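Local coordinates for bifunctional protein FolD (Thermus thermophilus, PDB 6V6Y), which probably oxidises 5,10-methylenetetrahydrofolate to 5,10-methenyltetrahydrofolate with NADP and then hydrolyses that product to 10-formyltetrahydrofolate, at residues 222-227 against 249-254. Sequence-based numbering, arbitrary orientation.
Sequences IVVDVG and ALTPVP. With NAP (NADP nicotinamide-adenine-dinucleotide phosphate), chain B.
Both carboxylate oxygens of Asp-225 are gripped, and the side chain meets Val-253 directly and Thr-251 O through a water. OD2 accepts a hydrogen bond from this water, 2.8 Å away, which also donates to Thr-251 O, and it accepts from the backbone N of Val-239 as well. OD1 closes an Asx turn with Gly-227 N at 3.1 Å, the donor lying 30° out of the carboxylate plane, and has a second donor in Asp-238 N. With CG anti to the backbone N (chi1 -172°), the buried carboxylate lies beside its own carbonyl carbon, and four donors hold its rotation. Val-253 crosses it at about a right angle, laying CG2 3.7 Å from Asp-225 OD2, while its CG1 meets Gly-227 O. Further back the two segments pair as parallel strands: Val-223 N donates almost straight to Ala-249 O (2.9 Å), and Thr-251 N returns a bond to Val-223 O. Val-223 and Leu-250 lie side by side on one face, CG1 to CD1 3.7 Å. On the other, Ile-222 CD1 rests on Ala-249 CB. Beyond the paired residues, Thr-251 turns CG2 to the backbone of Asp-225; its buried OG1 has no polar partner. Val-226, just past the strand, borders the NADP nicotinamide, its O 3.2 Å from C2N. In this Rossmann-type sheet, strand 222-225 runs between 201-204 and 249-250, with Val-224 packed against helices 137-148 and 257-276.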
ATOM      1  N   ILE A 222       9.648 -21.101   6.899  1.00 43.05           N
ATOM      2  CA  ILE A 222       9.658 -20.260   8.097  1.00 41.85           C
ATOM      3  C   ILE A 222       8.236 -19.759   8.306  1.00 40.91           C
ATOM      4  O   ILE A 222       7.692 -19.055   7.447  1.00 43.06           O
ATOM      5  CB  ILE A 222      10.633 -19.081   7.941  1.00 44.76           C
ATOM      6  CG1 ILE A 222      11.993 -19.561   7.427  1.00 45.16           C
ATOM      7  CG2 ILE A 222      10.732 -18.260   9.234  1.00 43.13           C
ATOM      8  CD1 ILE A 222      12.941 -19.986   8.489  1.00 49.42           C
ATOM      9  N   VAL A 223       7.624 -20.117   9.432  1.00 41.09           N
ATOM     10  CA  VAL A 223       6.217 -19.826   9.690  1.00 37.76           C
ATOM     11  C   VAL A 223       6.119 -18.828  10.842  1.00 42.86           C
ATOM     12  O   VAL A 223       6.610 -19.091  11.950  1.00 44.69           O
ATOM     13  CB  VAL A 223       5.428 -21.108   9.990  1.00 35.66           C
ATOM     14  CG1 VAL A 223       3.974 -20.771  10.308  1.00 38.85           C
ATOM     15  CG2 VAL A 223       5.515 -22.071   8.797  1.00 36.21           C
ATOM     16  N   VAL A 224       5.463 -17.694  10.583  1.00 41.04           N
ATOM     17  CA  VAL A 224       5.260 -16.616  11.551  1.00 39.85           C
ATOM     18  C   VAL A 224       3.767 -16.532  11.856  1.00 38.79           C
ATOM     19  O   VAL A 224       2.959 -16.306  10.952  1.00 43.07           O
ATOM     20  CB  VAL A 224       5.796 -15.281  11.015  1.00 37.92           C
ATOM     21  CG1 VAL A 224       5.510 -14.154  11.984  1.00 36.43           C
ATOM     22  CG2 VAL A 224       7.297 -15.399  10.732  1.00 37.27           C
ATOM     23  N   ASP A 225       3.400 -16.710  13.123  1.00 40.51           N
ATOM     24  CA  ASP A 225       2.009 -16.857  13.544  1.00 39.76           C
ATOM     25  C   ASP A 225       1.581 -15.617  14.321  1.00 43.62           C
ATOM     26  O   ASP A 225       1.905 -15.471  15.500  1.00 45.08           O
ATOM     27  CB  ASP A 225       1.858 -18.116  14.385  1.00 38.90           C
ATOM     28  CG  ASP A 225       0.408 -18.457  14.699  1.00 41.68           C
ATOM     29  OD1 ASP A 225      -0.504 -17.646  14.423  1.00 41.58           O
ATOM     30  OD2 ASP A 225       0.186 -19.564  15.236  1.00 50.51           O
ATOM     31  N   VAL A 226       0.813 -14.742  13.672  1.00 43.17           N
ATOM     32  CA  VAL A 226       0.376 -13.492  14.298  1.00 42.21           C
ATOM     33  C   VAL A 226      -0.907 -13.666  15.102  1.00 42.53           C
ATOM     34  O   VAL A 226      -1.256 -12.780  15.897  1.00 43.78           O
ATOM     35  CB  VAL A 226       0.208 -12.399  13.214  1.00 46.40           C
ATOM     36  CG1 VAL A 226      -0.049 -11.027  13.822  1.00 40.23           C
ATOM     37  CG2 VAL A 226       1.448 -12.346  12.306  1.00 41.14           C
ATOM     38  N   GLY A 227      -1.602 -14.792  14.959  1.00 42.76           N
ATOM     39  CA  GLY A 227      -2.892 -14.934  15.609  1.00 43.83           C
ATOM     40  C   GLY A 227      -2.771 -14.960  17.122  1.00 52.16           C
ATOM     41  O   GLY A 227      -1.791 -15.440  17.693  1.00 48.41           O
ATOM     42  N   ALA A 249      11.244 -23.475  11.066  1.00 44.79           N
ATOM     43  CA  ALA A 249      11.164 -22.627  12.243  1.00 46.25           C
ATOM     44  C   ALA A 249       9.750 -22.078  12.331  1.00 46.05           C
ATOM     45  O   ALA A 249       9.124 -21.782  11.304  1.00 45.25           O
ATOM     46  CB  ALA A 249      12.188 -21.490  12.186  1.00 42.61           C
ATOM     47  N   LEU A 250       9.263 -21.937  13.557  1.00 40.87           N
ATOM     48  CA  LEU A 250       7.881 -21.585  13.812  1.00 40.21           C
ATOM     49  C   LEU A 250       7.803 -20.664  15.024  1.00 47.34           C
ATOM     50  O   LEU A 250       8.437 -20.928  16.049  1.00 46.75           O
ATOM     51  CB  LEU A 250       7.057 -22.845  14.036  1.00 38.20           C
ATOM     52  CG  LEU A 250       5.713 -22.630  14.710  1.00 44.86           C
ATOM     53  CD1 LEU A 250       4.718 -21.967  13.754  1.00 43.82           C
ATOM     54  CD2 LEU A 250       5.193 -23.959  15.196  1.00 42.15           C
ATOM     55  N   THR A 251       7.045 -19.582  14.884  1.00 46.97           N
ATOM     56  CA  THR A 251       6.777 -18.625  15.964  1.00 48.12           C
ATOM     57  C   THR A 251       5.826 -19.219  16.995  1.00 49.71           C
ATOM     58  O   THR A 251       4.703 -19.612  16.634  1.00 49.22           O
ATOM     59  CB  THR A 251       6.185 -17.334  15.358  1.00 47.10           C
ATOM     60  OG1 THR A 251       7.253 -16.527  14.850  1.00 53.11           O
ATOM     61  CG2 THR A 251       5.349 -16.509  16.373  1.00 53.18           C
ATOM     62  N   PRO A 252       6.221 -19.318  18.267  1.00 50.17           N
ATOM     63  CA  PRO A 252       5.291 -19.804  19.291  1.00 49.07           C
ATOM     64  C   PRO A 252       4.222 -18.766  19.584  1.00 45.03           C
ATOM     65  O   PRO A 252       4.388 -17.582  19.310  1.00 44.74           O
ATOM     66  CB  PRO A 252       6.192 -20.016  20.512  1.00 47.65           C
ATOM     67  CG  PRO A 252       7.260 -18.960  20.333  1.00 45.48           C
ATOM     68  CD  PRO A 252       7.541 -18.997  18.844  1.00 48.87           C
ATOM     69  N   VAL A 253       3.106 -19.236  20.140  1.00 46.22           N
ATOM     70  CA  VAL A 253       2.065 -18.371  20.678  1.00 47.86           C
ATOM     71  C   VAL A 253       1.760 -18.891  22.081  1.00 53.85           C
ATOM     72  O   VAL A 253       1.395 -20.058  22.237  1.00 52.13           O
ATOM     73  CB  VAL A 253       0.792 -18.359  19.817  1.00 51.24           C
ATOM     74  CG1 VAL A 253      -0.258 -17.476  20.438  1.00 50.42           C
ATOM     75  CG2 VAL A 253       1.099 -17.880  18.391  1.00 51.15           C
ATOM     76  N   PRO A 254       1.917 -18.082  23.142  1.00 55.08           N
ATOM     77  CA  PRO A 254       2.356 -16.682  23.112  1.00 48.30           C
ATOM     78  C   PRO A 254       3.879 -16.608  22.993  1.00 44.74           C
ATOM     79  O   PRO A 254       4.503 -17.659  22.826  1.00 43.79           O
ATOM     80  CB  PRO A 254       1.877 -16.143  24.462  1.00 53.24           C
ATOM     81  CG  PRO A 254       2.018 -17.367  25.397  1.00 49.74           C
ATOM     82  CD  PRO A 254       1.871 -18.613  24.524  1.00 52.28           C
TER
HETATM   83  PA  NAP B 301      -8.797  -8.845  10.652  1.00 44.48           P
HETATM   84  O1A NAP B 301      -9.633  -8.937  11.870  1.00 44.70           O
HETATM   85  O2A NAP B 301      -9.067  -7.595   9.908  1.00 44.23           O
HETATM   86  O5B NAP B 301      -9.039 -10.139   9.725  1.00 44.99           O
HETATM   87  C5B NAP B 301      -7.937 -10.938   9.358  1.00 44.84           C
HETATM   88  C4B NAP B 301      -8.006 -11.329   7.887  1.00 44.43           C
HETATM   89  O4B NAP B 301      -7.854 -12.727   7.752  1.00 44.88           O
HETATM   90  C3B NAP B 301      -9.324 -10.954   7.230  1.00 44.25           C
HETATM   91  O3B NAP B 301      -9.142  -9.783   6.467  1.00 43.59           O
HETATM   92  C2B NAP B 301      -9.708 -12.149   6.369  1.00 44.36           C
HETATM   93  O2B NAP B 301      -9.665 -11.863   4.987  1.00 43.74           O
HETATM   94  C1B NAP B 301      -8.668 -13.213   6.703  1.00 44.86           C
HETATM   95  N9A NAP B 301      -9.329 -14.476   7.087  1.00 46.34           N
HETATM   96  C8A NAP B 301     -10.135 -14.673   8.178  1.00 49.08           C
HETATM   97  N7A NAP B 301     -10.547 -15.961   8.180  1.00 50.16           N
HETATM   98  C5A NAP B 301     -10.014 -16.590   7.110  1.00 48.30           C
HETATM   99  C6A NAP B 301     -10.111 -17.898   6.649  1.00 47.70           C
HETATM  100  N6A NAP B 301     -10.845 -18.788   7.309  1.00 48.94           N
HETATM  101  N1A NAP B 301      -9.441 -18.266   5.500  1.00 46.16           N
HETATM  102  C2A NAP B 301      -8.681 -17.337   4.821  1.00 45.29           C
HETATM  103  N3A NAP B 301      -8.589 -16.040   5.287  1.00 45.11           N
HETATM  104  C4A NAP B 301      -9.248 -15.668   6.412  1.00 46.01           C
HETATM  105  O3  NAP B 301      -7.241  -8.966  11.045  1.00 44.41           O
HETATM  106  PN  NAP B 301      -6.419  -8.516  12.354  1.00 44.63           P
HETATM  107  O1N NAP B 301      -7.028  -7.275  12.881  1.00 44.40           O
HETATM  108  O2N NAP B 301      -4.975  -8.558  12.033  1.00 44.09           O
HETATM  109  O5D NAP B 301      -6.751  -9.717  13.371  1.00 45.68           O
HETATM  110  C5D NAP B 301      -6.336 -11.029  13.064  1.00 46.16           C
HETATM  111  C4D NAP B 301      -5.754 -11.707  14.296  1.00 46.83           C
HETATM  112  O4D NAP B 301      -4.453 -11.217  14.574  1.00 46.21           O
HETATM  113  C3D NAP B 301      -6.613 -11.436  15.522  1.00 47.89           C
HETATM  114  O3D NAP B 301      -7.005 -12.654  16.108  1.00 49.65           O
HETATM  115  C2D NAP B 301      -5.719 -10.675  16.473  1.00 47.80           C
HETATM  116  O2D NAP B 301      -5.858 -11.177  17.781  1.00 50.29           O
HETATM  117  C1D NAP B 301      -4.319 -10.946  15.955  1.00 46.82           C
HETATM  118  N1N NAP B 301      -3.442  -9.785  16.194  1.00 46.03           N
HETATM  119  C2N NAP B 301      -2.324  -9.947  16.958  1.00 46.49           C
HETATM  120  C3N NAP B 301      -1.480  -8.873  17.205  1.00 45.49           C
HETATM  121  C7N NAP B 301      -0.200  -9.090  17.954  1.00 44.74           C
HETATM  122  O7N NAP B 301       0.592  -7.976  18.294  1.00 43.54           O
HETATM  123  N7N NAP B 301       0.156 -10.332  18.274  1.00 45.11           N
HETATM  124  C4N NAP B 301      -1.775  -7.627  16.664  1.00 44.67           C
HETATM  125  C5N NAP B 301      -2.916  -7.474  15.886  1.00 45.05           C
HETATM  126  C6N NAP B 301      -3.746  -8.566  15.656  1.00 45.50           C
HETATM  127  P2B NAP B 301     -10.804 -10.972   4.271  1.00 43.59           P
HETATM  128  O1X NAP B 301     -10.543  -9.508   4.538  1.00 43.67           O
HETATM  129  O2X NAP B 301     -10.745 -11.225   2.784  1.00 43.72           O
HETATM  130  O3X NAP B 301     -12.165 -11.350   4.805  1.00 43.90           O
HETATM  131  O   HOH W   1       2.281 -21.044  16.319  1.00 50.46           O